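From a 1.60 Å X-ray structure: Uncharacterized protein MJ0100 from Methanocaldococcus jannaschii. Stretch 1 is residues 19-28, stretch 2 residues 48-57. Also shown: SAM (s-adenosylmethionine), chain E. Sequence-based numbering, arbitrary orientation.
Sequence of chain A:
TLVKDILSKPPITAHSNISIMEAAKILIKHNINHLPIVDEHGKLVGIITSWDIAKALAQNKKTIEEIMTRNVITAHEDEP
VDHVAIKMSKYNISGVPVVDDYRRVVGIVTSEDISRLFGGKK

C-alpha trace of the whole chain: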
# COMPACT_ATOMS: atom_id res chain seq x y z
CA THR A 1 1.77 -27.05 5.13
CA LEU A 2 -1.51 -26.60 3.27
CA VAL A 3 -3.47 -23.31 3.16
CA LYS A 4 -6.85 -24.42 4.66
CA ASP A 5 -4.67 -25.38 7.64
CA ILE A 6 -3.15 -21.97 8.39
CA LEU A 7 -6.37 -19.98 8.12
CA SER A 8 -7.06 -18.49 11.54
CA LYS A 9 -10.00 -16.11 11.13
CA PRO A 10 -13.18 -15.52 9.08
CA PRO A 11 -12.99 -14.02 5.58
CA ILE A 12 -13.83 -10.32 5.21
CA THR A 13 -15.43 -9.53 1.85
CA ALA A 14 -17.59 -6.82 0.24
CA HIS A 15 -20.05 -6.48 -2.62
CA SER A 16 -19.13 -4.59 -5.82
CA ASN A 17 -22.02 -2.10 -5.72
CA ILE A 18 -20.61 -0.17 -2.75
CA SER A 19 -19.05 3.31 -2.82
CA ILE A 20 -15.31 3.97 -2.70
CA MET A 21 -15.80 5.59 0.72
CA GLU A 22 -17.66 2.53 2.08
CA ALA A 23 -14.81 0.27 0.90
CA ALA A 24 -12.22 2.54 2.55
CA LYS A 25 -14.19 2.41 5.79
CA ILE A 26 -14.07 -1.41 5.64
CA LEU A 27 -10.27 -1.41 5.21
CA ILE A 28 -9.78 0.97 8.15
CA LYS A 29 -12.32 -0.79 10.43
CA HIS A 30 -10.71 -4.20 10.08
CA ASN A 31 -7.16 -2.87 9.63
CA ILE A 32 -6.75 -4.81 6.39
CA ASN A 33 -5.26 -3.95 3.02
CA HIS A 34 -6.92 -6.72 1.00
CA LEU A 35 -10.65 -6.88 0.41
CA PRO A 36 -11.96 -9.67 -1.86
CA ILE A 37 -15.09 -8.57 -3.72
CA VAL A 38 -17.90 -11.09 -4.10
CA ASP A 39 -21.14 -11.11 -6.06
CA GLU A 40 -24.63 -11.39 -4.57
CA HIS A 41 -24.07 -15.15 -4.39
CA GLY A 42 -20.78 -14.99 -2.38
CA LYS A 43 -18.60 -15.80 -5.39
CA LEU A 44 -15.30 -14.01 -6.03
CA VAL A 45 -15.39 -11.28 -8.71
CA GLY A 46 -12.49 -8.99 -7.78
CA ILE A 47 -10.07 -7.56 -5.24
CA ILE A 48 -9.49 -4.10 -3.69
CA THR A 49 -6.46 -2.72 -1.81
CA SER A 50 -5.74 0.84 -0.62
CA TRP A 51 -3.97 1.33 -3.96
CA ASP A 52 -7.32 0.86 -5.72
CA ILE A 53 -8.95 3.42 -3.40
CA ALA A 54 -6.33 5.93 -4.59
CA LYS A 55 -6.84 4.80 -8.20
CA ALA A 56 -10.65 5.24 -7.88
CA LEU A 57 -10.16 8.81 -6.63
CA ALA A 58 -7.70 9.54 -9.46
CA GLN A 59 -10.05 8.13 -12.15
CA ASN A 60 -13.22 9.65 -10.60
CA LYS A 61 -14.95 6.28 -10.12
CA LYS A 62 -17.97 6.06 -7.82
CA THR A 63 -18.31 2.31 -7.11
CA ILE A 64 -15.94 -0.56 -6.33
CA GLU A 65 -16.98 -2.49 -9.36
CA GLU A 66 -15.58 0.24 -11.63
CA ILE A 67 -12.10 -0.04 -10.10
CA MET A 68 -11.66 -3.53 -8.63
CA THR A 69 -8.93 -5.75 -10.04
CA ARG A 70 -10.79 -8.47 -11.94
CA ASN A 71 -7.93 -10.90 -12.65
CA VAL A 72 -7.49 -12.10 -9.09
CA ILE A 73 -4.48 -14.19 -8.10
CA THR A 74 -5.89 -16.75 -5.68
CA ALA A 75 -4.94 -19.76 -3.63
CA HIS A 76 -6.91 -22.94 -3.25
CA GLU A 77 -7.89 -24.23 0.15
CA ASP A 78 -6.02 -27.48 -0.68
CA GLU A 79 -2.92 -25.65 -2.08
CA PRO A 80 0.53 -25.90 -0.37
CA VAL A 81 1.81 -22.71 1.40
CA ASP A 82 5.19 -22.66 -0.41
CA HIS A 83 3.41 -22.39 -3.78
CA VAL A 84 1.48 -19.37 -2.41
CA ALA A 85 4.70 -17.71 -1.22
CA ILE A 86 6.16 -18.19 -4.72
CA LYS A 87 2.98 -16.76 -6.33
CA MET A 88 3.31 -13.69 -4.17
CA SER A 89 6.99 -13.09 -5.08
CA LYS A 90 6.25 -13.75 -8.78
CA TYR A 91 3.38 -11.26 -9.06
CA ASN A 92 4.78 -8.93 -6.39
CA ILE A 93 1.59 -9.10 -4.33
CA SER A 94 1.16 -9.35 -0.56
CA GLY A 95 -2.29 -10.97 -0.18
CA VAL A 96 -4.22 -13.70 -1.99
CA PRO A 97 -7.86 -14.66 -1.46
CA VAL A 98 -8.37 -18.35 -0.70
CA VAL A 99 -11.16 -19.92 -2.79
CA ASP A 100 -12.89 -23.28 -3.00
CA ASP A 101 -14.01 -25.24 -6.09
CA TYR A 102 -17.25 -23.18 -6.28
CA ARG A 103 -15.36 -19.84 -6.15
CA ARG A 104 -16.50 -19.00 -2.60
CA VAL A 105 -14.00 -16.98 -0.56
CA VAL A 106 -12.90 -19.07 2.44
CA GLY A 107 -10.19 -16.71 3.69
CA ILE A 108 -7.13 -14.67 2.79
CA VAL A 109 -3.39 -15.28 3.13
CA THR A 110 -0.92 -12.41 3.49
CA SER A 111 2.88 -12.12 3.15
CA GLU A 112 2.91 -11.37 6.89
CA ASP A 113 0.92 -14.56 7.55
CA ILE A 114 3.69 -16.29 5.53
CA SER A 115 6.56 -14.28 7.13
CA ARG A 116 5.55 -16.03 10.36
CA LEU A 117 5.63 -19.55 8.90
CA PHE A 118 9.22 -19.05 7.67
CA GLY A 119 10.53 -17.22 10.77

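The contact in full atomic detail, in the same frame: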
# COMPACT_ATOMS: atom_id res chain seq x y z
N SER A 19 -19.86 2.13 -2.53
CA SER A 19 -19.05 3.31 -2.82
C SER A 19 -17.58 3.12 -2.46
O SER A 19 -17.23 2.24 -1.65
CB SER A 19 -19.57 4.51 -2.03
OG SER A 19 -19.29 4.34 -0.65
N ILE A 20 -16.74 3.96 -3.04
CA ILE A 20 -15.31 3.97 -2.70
C ILE A 20 -15.09 4.28 -1.21
O ILE A 20 -14.30 3.62 -0.54
CB ILE A 20 -14.47 4.92 -3.60
CG1 ILE A 20 -14.87 4.82 -5.08
CG2 ILE A 20 -12.97 4.66 -3.42
CD1 ILE A 20 -14.79 3.42 -5.69
N MET A 21 -15.84 5.25 -0.70
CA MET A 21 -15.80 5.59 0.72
C MET A 21 -16.19 4.42 1.64
O MET A 21 -15.52 4.19 2.65
CB MET A 21 -16.67 6.82 1.00
CG MET A 21 -16.76 7.17 2.47
SD MET A 21 -17.89 8.53 2.79
CE MET A 21 -16.82 9.93 2.55
N GLU A 22 -17.25 3.69 1.28
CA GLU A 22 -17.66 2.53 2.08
C GLU A 22 -16.54 1.49 2.12
O GLU A 22 -16.22 0.97 3.18
CB GLU A 22 -18.99 1.93 1.59
CG GLU A 22 -19.52 0.82 2.51
CD GLU A 22 -20.99 0.46 2.27
OE1 GLU A 22 -21.33 -0.73 2.44
OE2 GLU A 22 -21.79 1.35 1.92
N ALA A 23 -15.93 1.22 0.96
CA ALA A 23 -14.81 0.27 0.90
C ALA A 23 -13.63 0.71 1.78
O ALA A 23 -13.05 -0.12 2.49
CB ALA A 23 -14.35 0.08 -0.54
N ALA A 24 -13.30 1.99 1.73
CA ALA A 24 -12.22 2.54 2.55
C ALA A 24 -12.52 2.37 4.03
O ALA A 24 -11.63 2.01 4.82
CB ALA A 24 -11.99 4.01 2.21
N LYS A 25 -13.77 2.62 4.41
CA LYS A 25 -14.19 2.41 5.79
C LYS A 25 -13.99 0.97 6.24
O LYS A 25 -13.59 0.73 7.38
CB LYS A 25 -15.65 2.84 6.00
CG LYS A 25 -15.85 4.34 6.04
CD LYS A 25 -17.33 4.68 6.10
CE LYS A 25 -17.51 6.18 6.19
NZ LYS A 25 -18.95 6.56 6.15
N ILE A 26 -14.25 0.01 5.34
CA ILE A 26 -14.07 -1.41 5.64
C ILE A 26 -12.59 -1.73 5.89
O ILE A 26 -12.24 -2.41 6.86
CB ILE A 26 -14.67 -2.31 4.53
CG1 ILE A 26 -16.20 -2.14 4.47
CG2 ILE A 26 -14.31 -3.79 4.74
CD1 ILE A 26 -16.86 -2.77 3.26
N LEU A 27 -11.71 -1.23 5.02
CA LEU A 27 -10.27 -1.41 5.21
C LEU A 27 -9.80 -0.90 6.58
O LEU A 27 -9.07 -1.60 7.29
CB LEU A 27 -9.47 -0.73 4.10
CG LEU A 27 -9.70 -1.18 2.65
CD1 LEU A 27 -8.78 -0.39 1.75
CD2 LEU A 27 -9.46 -2.67 2.48
N ILE A 28 -10.21 0.32 6.92
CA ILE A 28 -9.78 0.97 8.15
C ILE A 28 -10.35 0.23 9.37
O ILE A 28 -9.63 -0.04 10.32
CB ILE A 28 -10.24 2.47 8.19
CG1 ILE A 28 -9.60 3.31 7.06
CG2 ILE A 28 -9.97 3.10 9.56
CD1 ILE A 28 -8.22 2.85 6.57
N ILE A 48 -9.80 -5.51 -3.95
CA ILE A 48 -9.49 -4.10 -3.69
C ILE A 48 -8.37 -4.02 -2.66
O ILE A 48 -8.37 -4.77 -1.69
CB ILE A 48 -10.77 -3.39 -3.13
CG1 ILE A 48 -11.81 -3.16 -4.24
CG2 ILE A 48 -10.45 -2.06 -2.40
CD1 ILE A 48 -11.38 -2.18 -5.33
N THR A 49 -7.43 -3.10 -2.86
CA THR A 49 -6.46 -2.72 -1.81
C THR A 49 -6.51 -1.20 -1.66
O THR A 49 -7.21 -0.53 -2.43
CB THR A 49 -5.02 -3.12 -2.17
OG1 THR A 49 -4.58 -2.34 -3.29
CG2 THR A 49 -4.92 -4.59 -2.53
N SER A 50 -5.77 -0.62 -0.71
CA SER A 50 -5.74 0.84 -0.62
C SER A 50 -5.24 1.51 -1.90
O SER A 50 -5.60 2.66 -2.18
CB SER A 50 -4.95 1.34 0.59
OG SER A 50 -3.58 0.99 0.48
N TRP A 51 -4.41 0.81 -2.67
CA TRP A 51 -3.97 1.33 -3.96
C TRP A 51 -5.17 1.60 -4.87
O TRP A 51 -5.23 2.64 -5.54
CB TRP A 51 -2.98 0.40 -4.65
CG TRP A 51 -2.40 1.01 -5.88
CD1 TRP A 51 -2.69 0.68 -7.18
CD2 TRP A 51 -1.46 2.09 -5.94
NE1 TRP A 51 -1.97 1.47 -8.04
CE2 TRP A 51 -1.20 2.34 -7.31
CE3 TRP A 51 -0.79 2.85 -4.97
CZ2 TRP A 51 -0.30 3.33 -7.73
CZ3 TRP A 51 0.10 3.83 -5.39
CH2 TRP A 51 0.34 4.06 -6.76
N ASP A 52 -6.12 0.68 -4.89
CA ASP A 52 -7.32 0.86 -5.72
C ASP A 52 -8.23 1.97 -5.23
O ASP A 52 -8.94 2.58 -6.03
CB ASP A 52 -8.10 -0.45 -5.80
CG ASP A 52 -7.28 -1.56 -6.38
OD1 ASP A 52 -6.76 -1.39 -7.51
OD2 ASP A 52 -7.14 -2.60 -5.71
N ILE A 53 -8.23 2.25 -3.92
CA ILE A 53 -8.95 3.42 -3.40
C ILE A 53 -8.35 4.69 -4.00
O ILE A 53 -9.08 5.54 -4.52
CB ILE A 53 -8.92 3.47 -1.85
CG1 ILE A 53 -9.56 2.21 -1.23
CG2 ILE A 53 -9.57 4.76 -1.31
CD1 ILE A 53 -11.03 1.95 -1.60
N ALA A 54 -7.03 4.82 -3.93
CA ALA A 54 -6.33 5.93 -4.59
C ALA A 54 -6.63 6.00 -6.09
O ALA A 54 -6.89 7.08 -6.63
CB ALA A 54 -4.83 5.86 -4.33
N LYS A 55 -6.60 4.85 -6.76
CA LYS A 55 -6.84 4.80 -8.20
C LYS A 55 -8.27 5.26 -8.53
O LYS A 55 -8.48 6.02 -9.48
CB LYS A 55 -6.58 3.38 -8.71
CG LYS A 55 -6.09 3.28 -10.15
CD LYS A 55 -5.25 2.01 -10.36
CE LYS A 55 -6.05 0.74 -10.05
NZ LYS A 55 -5.65 -0.41 -10.92
N ALA A 56 -9.24 4.83 -7.71
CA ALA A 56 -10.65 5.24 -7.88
C ALA A 56 -10.82 6.76 -7.78
O ALA A 56 -11.50 7.37 -8.61
CB ALA A 56 -11.55 4.54 -6.88
N LEU A 57 -10.19 7.35 -6.78
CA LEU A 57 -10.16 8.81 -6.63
C LEU A 57 -9.53 9.49 -7.83
O LEU A 57 -10.05 10.50 -8.32
CB LEU A 57 -9.45 9.22 -5.33
CG LEU A 57 -10.18 8.96 -4.01
CD1 LEU A 57 -9.38 9.55 -2.87
CD2 LEU A 57 -11.59 9.54 -4.00
N SAM E . 0.87 -5.42 -2.93
CA SAM E . 0.60 -4.27 -3.81
C SAM E . -0.83 -3.77 -3.58
O SAM E . -1.33 -3.73 -2.45
OXT SAM E . -1.53 -3.39 -4.52
CB SAM E . 0.77 -4.70 -5.27
CG SAM E . 1.31 -3.55 -6.12
SD SAM E . 0.25 -3.16 -7.55
CE SAM E . 0.90 -1.56 -7.98
C5' SAM E . -1.41 -2.68 -6.95
C4' SAM E . -2.52 -3.57 -7.52
O4' SAM E . -2.31 -4.93 -7.12
C3' SAM E . -3.84 -3.17 -6.86
O3' SAM E . -4.59 -2.42 -7.81
C2' SAM E . -4.54 -4.50 -6.58
O2' SAM E . -5.81 -4.51 -7.23
C1' SAM E . -3.60 -5.53 -7.22
N9 SAM E . -3.64 -6.77 -6.42
C8 SAM E . -3.31 -6.88 -5.13
N7 SAM E . -3.47 -8.15 -4.74
C5 SAM E . -3.90 -8.85 -5.79
C6 SAM E . -4.23 -10.18 -5.99
N6 SAM E . -4.14 -11.07 -5.01
N1 SAM E . -4.63 -10.57 -7.21
C2 SAM E . -4.72 -9.70 -8.21
N3 SAM E . -4.42 -8.43 -8.05
C4 SAM E . -4.01 -7.97 -6.85

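The two stretches pack as a pair of nearly antiparallel helices, 20-28 and 50-57, whose N-to-C directions differ by 158° and whose axes approach to 10.3 Å. No hydrogen bond crosses between them. The side-chain packing is apolar, the contact buries 344 Å² summed over both sides, and it rests mainly on Ile53, Ile20 and Leu27.

Ile53 is the central knob. Its CA-to-CB bond points sideways relative to the first helix, but with chi1 and chi2 both in the m well its end comes nearer, and the side chain settles into a hole formed by Ile20, Ala23, Ala24 and Leu27. Each of these residues touches it. CD1 of Ile53 lies 3.8 Å from CG2 of Ile20 and 4.0 Å from CB of Ala23, and it also reaches the backbone, 4.0 Å from N of Ala24. CG2 of Ile53 is 4.3 Å from CB of Ala24, while its CG1 lies 4.0 Å from CD1 of Leu27. The two alanines offer only a methyl group each, which leaves room for the isoleucine to lie close to the helix backbone.

Ile20, in the first turn of its helix, points toward the second helix and lies opposite Ile53 in register, with 6.4 Å between Ile20 CA and Ile53 CA. CG2 of Ile20 lies between two neighbours, 3.8 Å from Ile53 CD1 and 3.7 Å from Ala56 CB, and CD1 of Ile20 also packs on Ala56, about one turn further along, where Ile20 CD1 and Ala56 CB are 3.6 Å apart. This is the closest contact between the stretches.

Leu27, near the other end of the contact, also points toward its partner, with chi1 m and chi2 t. Besides Ile53, Leu27 CD1 meets the start of the second helix, 3.9 Å from Ser50 N and 4.2 Å from Thr49 C. Because the helices run nearly antiparallel, this later residue of the first helix packs against the N-terminal end of the second.

The polar side chains bond within their own stretches, to the ligand or elsewhere in the structure, not across the contact. Ser19 caps the first helix, its OG accepting from Glu22 N at 2.9 Å. Thr49 caps the second through a weak bond from Trp51 N to Thr49 OG1 (3.2 Å), and Thr49 N donates to Asp52 OD2 at 2.9 Å. Asp52 makes no contact with the first helix and instead binds the ribose of S-adenosylmethionine: SAM O3' donates to Asp52 OD1 at a very short 2.4 Å and SAM O2' to Asp52 OD2 at 2.8 Å. The second helix thus joins apolar packing to ligand binding.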